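Long-range contact in STING-associated CdnE c-di-GMP synthase (Flavobacteriaceae, PDB 6WT8), which synthesises the cyclic dinucleotide c-di-GMP, probably from GTP, as the nucleotidyltransferase of a bacterial CBASS defence system thought to signal through STING: residues V108-E116 / Y150-V161. Numbering follows the deposited sequence.
Sequences VQITNKSSE and YQGNQIDDLKYV
Strand 108-112 and helix 154-161 run roughly antiparallel, their axes 145° apart and 9.4 Å at closest approach, with Thr111 facing Leu158; past the corner at Lys113, Ser114 lies against Tyr150. The pairing illustrates how one amide in a helix's first turn can join two hydroxyls on either side of a corner. Gln154 leaves its backbone with CG opposite the N (chi1 170°), then bends at chi2, which carries its amide to the corner. There NE2 donates to Thr111 OG1 at 3.1 Å, the acceptor lying 19° out of the amide plane, while OE1 accepts a weak bond from Ser114 OG at 3.0 Å; its stronger hydrogen bond is with Thr201 OG1 of strand 192-204. A leucine here would probably leave Thr111, Ser114 and Thr201 without their amide partner and weaken the tie between the helix start and the corner. Ser114 also sets its CB over one face of the Tyr150 ring, a CH-pi contact 3.7 Å from the centroid; Gly152 N lies over the opposite face. Tyr150 OH donates to Asp157 OD2 at 2.7 Å, fixing the ring against the helix. Deeper in, Thr111 CG2 meets Leu158 CD2 at 3.7 Å, and Val161 CG1 packs against the amide of Gln109, 3.5 Å from NE2. That amide is held by His81, Ser165 and Thr199. Asn153, at the N-cap, accepts from Asp156 N through OD1. Helix 154-172 packs on one face of the mixed sheet, consistent with the nucleotidyltransferase core expected of a CD-NTase; there strand 106-112 sits between strands 85-90 and 192-204.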
ATOM      1  N   VAL A 108     -11.150   8.201   3.130  1.00 11.74           N
ATOM      2  CA  VAL A 108     -11.754   7.453   4.227  1.00 13.39           C
ATOM      3  C   VAL A 108     -12.363   8.453   5.189  1.00 13.10           C
ATOM      4  O   VAL A 108     -11.665   9.364   5.675  1.00 14.79           O
ATOM      5  CB  VAL A 108     -10.706   6.583   4.951  1.00 13.17           C
ATOM      6  CG1 VAL A 108     -11.421   5.634   5.916  1.00 15.91           C
ATOM      7  CG2 VAL A 108      -9.947   5.758   3.954  1.00 14.74           C
ATOM      8  N   GLN A 109     -13.637   8.289   5.520  1.00 12.74           N
ATOM      9  CA  GLN A 109     -14.262   9.100   6.563  1.00 12.91           C
ATOM     10  C   GLN A 109     -14.619   8.177   7.718  1.00 13.71           C
ATOM     11  O   GLN A 109     -15.177   7.097   7.503  1.00 13.43           O
ATOM     12  CB  GLN A 109     -15.442   9.887   6.035  1.00 14.67           C
ATOM     13  CG  GLN A 109     -16.578   9.029   5.536  1.00 13.53           C
ATOM     14  CD  GLN A 109     -17.701   9.882   4.950  1.00 15.41           C
ATOM     15  OE1 GLN A 109     -17.772  11.116   5.131  1.00 15.39           O
ATOM     16  NE2 GLN A 109     -18.600   9.209   4.255  1.00 14.49           N
ATOM     17  N   ILE A 110     -14.166   8.511   8.927  1.00 14.10           N
ATOM     18  CA  ILE A 110     -14.186   7.600  10.058  1.00 12.91           C
ATOM     19  C   ILE A 110     -14.984   8.270  11.159  1.00 14.25           C
ATOM     20  O   ILE A 110     -14.601   9.347  11.643  1.00 15.66           O
ATOM     21  CB  ILE A 110     -12.737   7.302  10.514  1.00 12.87           C
ATOM     22  CG1 ILE A 110     -11.862   6.887   9.321  1.00 14.98           C
ATOM     23  CG2 ILE A 110     -12.798   6.210  11.547  1.00 16.83           C
ATOM     24  CD1 ILE A 110     -10.321   6.985   9.608  1.00 21.52           C
ATOM     25  N   THR A 111     -16.077   7.643  11.604  1.00 13.85           N
ATOM     26  CA  THR A 111     -16.819   8.237  12.704  1.00 14.21           C
ATOM     27  C   THR A 111     -15.918   8.361  13.933  1.00 15.33           C
ATOM     28  O   THR A 111     -15.073   7.493  14.187  1.00 19.31           O
ATOM     29  CB  THR A 111     -18.041   7.385  13.010  1.00 16.92           C
ATOM     30  OG1 THR A 111     -17.656   6.012  13.239  1.00 19.07           O
ATOM     31  CG2 THR A 111     -19.027   7.516  11.872  1.00 18.59           C
ATOM     32  N   ASN A 112     -16.008   9.501  14.640  1.00 16.85           N
ATOM     33  CA  ASN A 112     -14.973   9.798  15.639  1.00 18.24           C
ATOM     34  C   ASN A 112     -15.557  10.063  17.026  1.00 23.48           C
ATOM     35  O   ASN A 112     -14.819  10.559  17.889  1.00 27.14           O
ATOM     36  CB  ASN A 112     -14.096  10.989  15.186  1.00 19.54           C
ATOM     37  CG  ASN A 112     -14.902  12.287  15.043  1.00 20.23           C
ATOM     38  OD1 ASN A 112     -16.066  12.366  15.465  1.00 22.69           O
ATOM     39  ND2 ASN A 112     -14.281  13.305  14.451  1.00 21.19           N
ATOM     40  N   LYS A 113     -16.827   9.755  17.240  1.00 23.16           N
ATOM     41  CA  LYS A 113     -17.524   9.878  18.528  1.00 33.66           C
ATOM     42  C   LYS A 113     -17.388   8.658  19.411  1.00 35.45           C
ATOM     43  O   LYS A 113     -17.608   8.750  20.630  1.00 35.57           O
ATOM     44  CB  LYS A 113     -19.020  10.019  18.327  1.00 33.59           C
ATOM     45  CG  LYS A 113     -19.456  11.183  17.540  1.00 43.07           C
ATOM     46  CD  LYS A 113     -18.980  12.430  18.187  1.00 46.74           C
ATOM     47  CE  LYS A 113     -19.982  13.533  17.944  1.00 52.63           C
ATOM     48  NZ  LYS A 113     -19.228  14.815  17.895  1.00 55.98           N
ATOM     49  N   SER A 114     -17.228   7.498  18.787  1.00 26.39           N
ATOM     50  CA  SER A 114     -17.096   6.230  19.483  1.00 30.77           C
ATOM     51  C   SER A 114     -16.169   5.381  18.646  1.00 25.56           C
ATOM     52  O   SER A 114     -15.966   5.646  17.458  1.00 28.20           O
ATOM     53  CB  SER A 114     -18.444   5.529  19.665  1.00 40.23           C
ATOM     54  OG  SER A 114     -19.031   5.282  18.404  1.00 50.93           O
ATOM     55  N   SER A 115     -15.524   4.434  19.302  1.00 28.88           N
ATOM     56  CA  SER A 115     -14.573   3.582  18.630  1.00 24.93           C
ATOM     57  C   SER A 115     -14.787   2.151  19.097  1.00 23.47           C
ATOM     58  O   SER A 115     -15.207   1.904  20.222  1.00 29.55           O
ATOM     59  CB  SER A 115     -13.150   4.031  18.937  1.00 26.01           C
ATOM     60  OG  SER A 115     -12.208   3.213  18.285  1.00 39.05           O
ATOM     61  N   GLU A 116     -14.465   1.219  18.233  1.00 17.67           N
ATOM     62  CA  GLU A 116     -14.303  -0.158  18.654  1.00 19.51           C
ATOM     63  C   GLU A 116     -12.920  -0.301  19.292  1.00 18.25           C
ATOM     64  O   GLU A 116     -12.011   0.480  18.999  1.00 17.32           O
ATOM     65  CB  GLU A 116     -14.435  -1.071  17.440  1.00 21.48           C
ATOM     66  CG  GLU A 116     -15.814  -0.956  16.712  1.00 21.04           C
ATOM     67  CD  GLU A 116     -16.931  -1.393  17.599  1.00 25.77           C
ATOM     68  OE1 GLU A 116     -16.818  -2.483  18.172  1.00 30.83           O
ATOM     69  OE2 GLU A 116     -17.911  -0.638  17.728  1.00 34.91           O
ATOM     70  N   TYR A 150     -20.871   4.455  24.833  1.00 58.18           N
ATOM     71  CA  TYR A 150     -21.350   5.427  23.855  1.00 58.57           C
ATOM     72  C   TYR A 150     -22.837   5.756  24.029  1.00 64.44           C
ATOM     73  O   TYR A 150     -23.671   4.858  24.155  1.00 63.58           O
ATOM     74  CB  TYR A 150     -21.111   4.929  22.430  1.00 45.80           C
ATOM     75  CG  TYR A 150     -21.499   5.945  21.388  1.00 45.90           C
ATOM     76  CD1 TYR A 150     -21.265   7.303  21.598  1.00 46.60           C
ATOM     77  CD2 TYR A 150     -22.081   5.556  20.188  1.00 38.81           C
ATOM     78  CE1 TYR A 150     -21.613   8.248  20.658  1.00 47.38           C
ATOM     79  CE2 TYR A 150     -22.427   6.489  19.233  1.00 44.07           C
ATOM     80  CZ  TYR A 150     -22.191   7.838  19.468  1.00 50.41           C
ATOM     81  OH  TYR A 150     -22.534   8.776  18.511  1.00 51.39           O
ATOM     82  N   GLN A 151     -23.144   7.061  23.999  1.00 66.72           N
ATOM     83  CA  GLN A 151     -24.509   7.553  24.185  1.00 73.46           C
ATOM     84  C   GLN A 151     -25.404   7.293  22.972  1.00 65.41           C
ATOM     85  O   GLN A 151     -26.625   7.152  23.125  1.00 55.27           O
ATOM     86  CB  GLN A 151     -24.483   9.057  24.484  1.00 81.91           C
ATOM     87  CG  GLN A 151     -23.776   9.446  25.771  1.00 86.60           C
ATOM     88  CD  GLN A 151     -24.660   9.270  26.981  1.00 89.02           C
ATOM     89  OE1 GLN A 151     -24.651   8.222  27.622  1.00 95.02           O
ATOM     90  NE2 GLN A 151     -25.436  10.293  27.295  1.00 85.51           N
ATOM     91  N   GLY A 152     -24.836   7.259  21.772  1.00 58.56           N
ATOM     92  CA  GLY A 152     -25.577   7.059  20.535  1.00 54.30           C
ATOM     93  C   GLY A 152     -25.546   5.620  20.056  1.00 51.54           C
ATOM     94  O   GLY A 152     -25.416   4.676  20.843  1.00 44.26           O
ATOM     95  N   ASN A 153     -25.660   5.442  18.741  1.00 40.16           N
ATOM     96  CA  ASN A 153     -25.650   4.110  18.144  1.00 37.00           C
ATOM     97  C   ASN A 153     -24.586   4.095  17.047  1.00 30.65           C
ATOM     98  O   ASN A 153     -24.756   4.755  16.024  1.00 34.00           O
ATOM     99  CB  ASN A 153     -27.047   3.766  17.598  1.00 45.83           C
ATOM    100  CG  ASN A 153     -27.179   2.312  17.157  1.00 53.02           C
ATOM    101  OD1 ASN A 153     -26.484   1.861  16.246  1.00 44.61           O
ATOM    102  ND2 ASN A 153     -28.113   1.580  17.780  1.00 57.48           N
ATOM    103  N   GLN A 154     -23.504   3.336  17.258  1.00 26.14           N
ATOM    104  CA  GLN A 154     -22.374   3.295  16.321  1.00 30.50           C
ATOM    105  C   GLN A 154     -22.810   2.897  14.908  1.00 25.08           C
ATOM    106  O   GLN A 154     -22.423   3.538  13.918  1.00 26.60           O
ATOM    107  CB  GLN A 154     -21.316   2.318  16.846  1.00 34.63           C
ATOM    108  CG  GLN A 154     -20.203   1.994  15.859  1.00 45.28           C
ATOM    109  CD  GLN A 154     -19.207   3.124  15.717  1.00 49.26           C
ATOM    110  OE1 GLN A 154     -18.181   3.153  16.428  1.00 40.46           O
ATOM    111  NE2 GLN A 154     -19.502   4.078  14.800  1.00 46.39           N
ATOM    112  N   ILE A 155     -23.552   1.792  14.786  1.00 28.19           N
ATOM    113  CA  ILE A 155     -23.946   1.319  13.462  1.00 26.68           C
ATOM    114  C   ILE A 155     -24.910   2.298  12.807  1.00 26.32           C
ATOM    115  O   ILE A 155     -24.850   2.552  11.582  1.00 23.94           O
ATOM    116  CB  ILE A 155     -24.558  -0.095  13.555  1.00 30.89           C
ATOM    117  CG1 ILE A 155     -23.444  -1.108  13.733  1.00 34.58           C
ATOM    118  CG2 ILE A 155     -25.322  -0.444  12.260  1.00 29.88           C
ATOM    119  CD1 ILE A 155     -22.575  -1.254  12.446  1.00 40.11           C
ATOM    120  N   ASP A 156     -25.839   2.851  13.594  1.00 24.34           N
ATOM    121  CA  ASP A 156     -26.772   3.821  13.051  1.00 24.83           C
ATOM    122  C   ASP A 156     -26.042   5.057  12.549  1.00 21.00           C
ATOM    123  O   ASP A 156     -26.431   5.643  11.540  1.00 21.89           O
ATOM    124  CB  ASP A 156     -27.809   4.207  14.100  1.00 35.01           C
ATOM    125  CG  ASP A 156     -28.943   3.203  14.191  1.00 51.72           C
ATOM    126  OD1 ASP A 156     -29.234   2.541  13.164  1.00 59.37           O
ATOM    127  OD2 ASP A 156     -29.537   3.072  15.286  1.00 58.98           O
ATOM    128  N   ASP A 157     -24.996   5.483  13.261  1.00 19.93           N
ATOM    129  CA  ASP A 157     -24.201   6.626  12.789  1.00 19.14           C
ATOM    130  C   ASP A 157     -23.485   6.324  11.490  1.00 16.76           C
ATOM    131  O   ASP A 157     -23.335   7.210  10.660  1.00 16.95           O
ATOM    132  CB  ASP A 157     -23.192   7.030  13.841  1.00 21.48           C
ATOM    133  CG  ASP A 157     -23.833   7.789  14.995  1.00 26.89           C
ATOM    134  OD1 ASP A 157     -24.999   8.242  14.864  1.00 25.95           O
ATOM    135  OD2 ASP A 157     -23.121   7.960  16.001  1.00 27.10           O
ATOM    136  N   LEU A 158     -22.969   5.102  11.335  1.00 17.09           N
ATOM    137  CA  LEU A 158     -22.321   4.732  10.071  1.00 15.66           C
ATOM    138  C   LEU A 158     -23.321   4.750   8.926  1.00 15.70           C
ATOM    139  O   LEU A 158     -23.029   5.279   7.843  1.00 15.44           O
ATOM    140  CB  LEU A 158     -21.655   3.357  10.202  1.00 16.75           C
ATOM    141  CG  LEU A 158     -20.381   3.406  11.059  1.00 15.93           C
ATOM    142  CD1 LEU A 158     -19.956   2.029  11.514  1.00 18.00           C
ATOM    143  CD2 LEU A 158     -19.221   4.111  10.313  1.00 17.97           C
ATOM    144  N   LYS A 159     -24.500   4.118   9.120  1.00 16.57           N
ATOM    145  CA  LYS A 159     -25.529   4.163   8.083  1.00 14.45           C
ATOM    146  C   LYS A 159     -25.907   5.596   7.748  1.00 16.23           C
ATOM    147  O   LYS A 159     -26.000   5.967   6.579  1.00 17.86           O
ATOM    148  CB  LYS A 159     -26.740   3.346   8.568  1.00 17.51           C
ATOM    149  CG  LYS A 159     -27.829   3.282   7.536  1.00 22.78           C
ATOM    150  CD  LYS A 159     -28.927   2.355   8.033  1.00 27.55           C
ATOM    151  CE  LYS A 159     -30.031   2.318   6.980  1.00 37.36           C
ATOM    152  NZ  LYS A 159     -31.266   1.612   7.463  1.00 44.92           N
ATOM    153  N   TYR A 160     -26.064   6.436   8.765  1.00 15.15           N
ATOM    154  CA  TYR A 160     -26.383   7.841   8.552  1.00 16.82           C
ATOM    155  C   TYR A 160     -25.321   8.540   7.725  1.00 14.35           C
ATOM    156  O   TYR A 160     -25.644   9.259   6.767  1.00 14.94           O
ATOM    157  CB  TYR A 160     -26.536   8.498   9.923  1.00 17.50           C
ATOM    158  CG  TYR A 160     -26.692   9.969   9.892  1.00 15.10           C
ATOM    159  CD1 TYR A 160     -27.775  10.580   9.264  1.00 17.81           C
ATOM    160  CD2 TYR A 160     -25.750  10.778  10.525  1.00 19.49           C
ATOM    161  CE1 TYR A 160     -27.898  11.940   9.254  1.00 17.83           C
ATOM    162  CE2 TYR A 160     -25.869  12.134  10.530  1.00 23.61           C
ATOM    163  CZ  TYR A 160     -26.931  12.725   9.897  1.00 20.92           C
ATOM    164  OH  TYR A 160     -27.046  14.087   9.914  1.00 21.17           O
ATOM    165  N   VAL A 161     -24.045   8.385   8.116  1.00 13.59           N
ATOM    166  CA  VAL A 161     -22.980   9.050   7.365  1.00 13.18           C
ATOM    167  C   VAL A 161     -22.917   8.524   5.933  1.00 12.73           C
ATOM    168  O   VAL A 161     -22.790   9.304   4.974  1.00 14.49           O
ATOM    169  CB  VAL A 161     -21.644   8.875   8.104  1.00 14.03           C
ATOM    170  CG1 VAL A 161     -20.481   9.278   7.205  1.00 14.99           C
ATOM    171  CG2 VAL A 161     -21.633   9.746   9.359  1.00 15.61           C
TER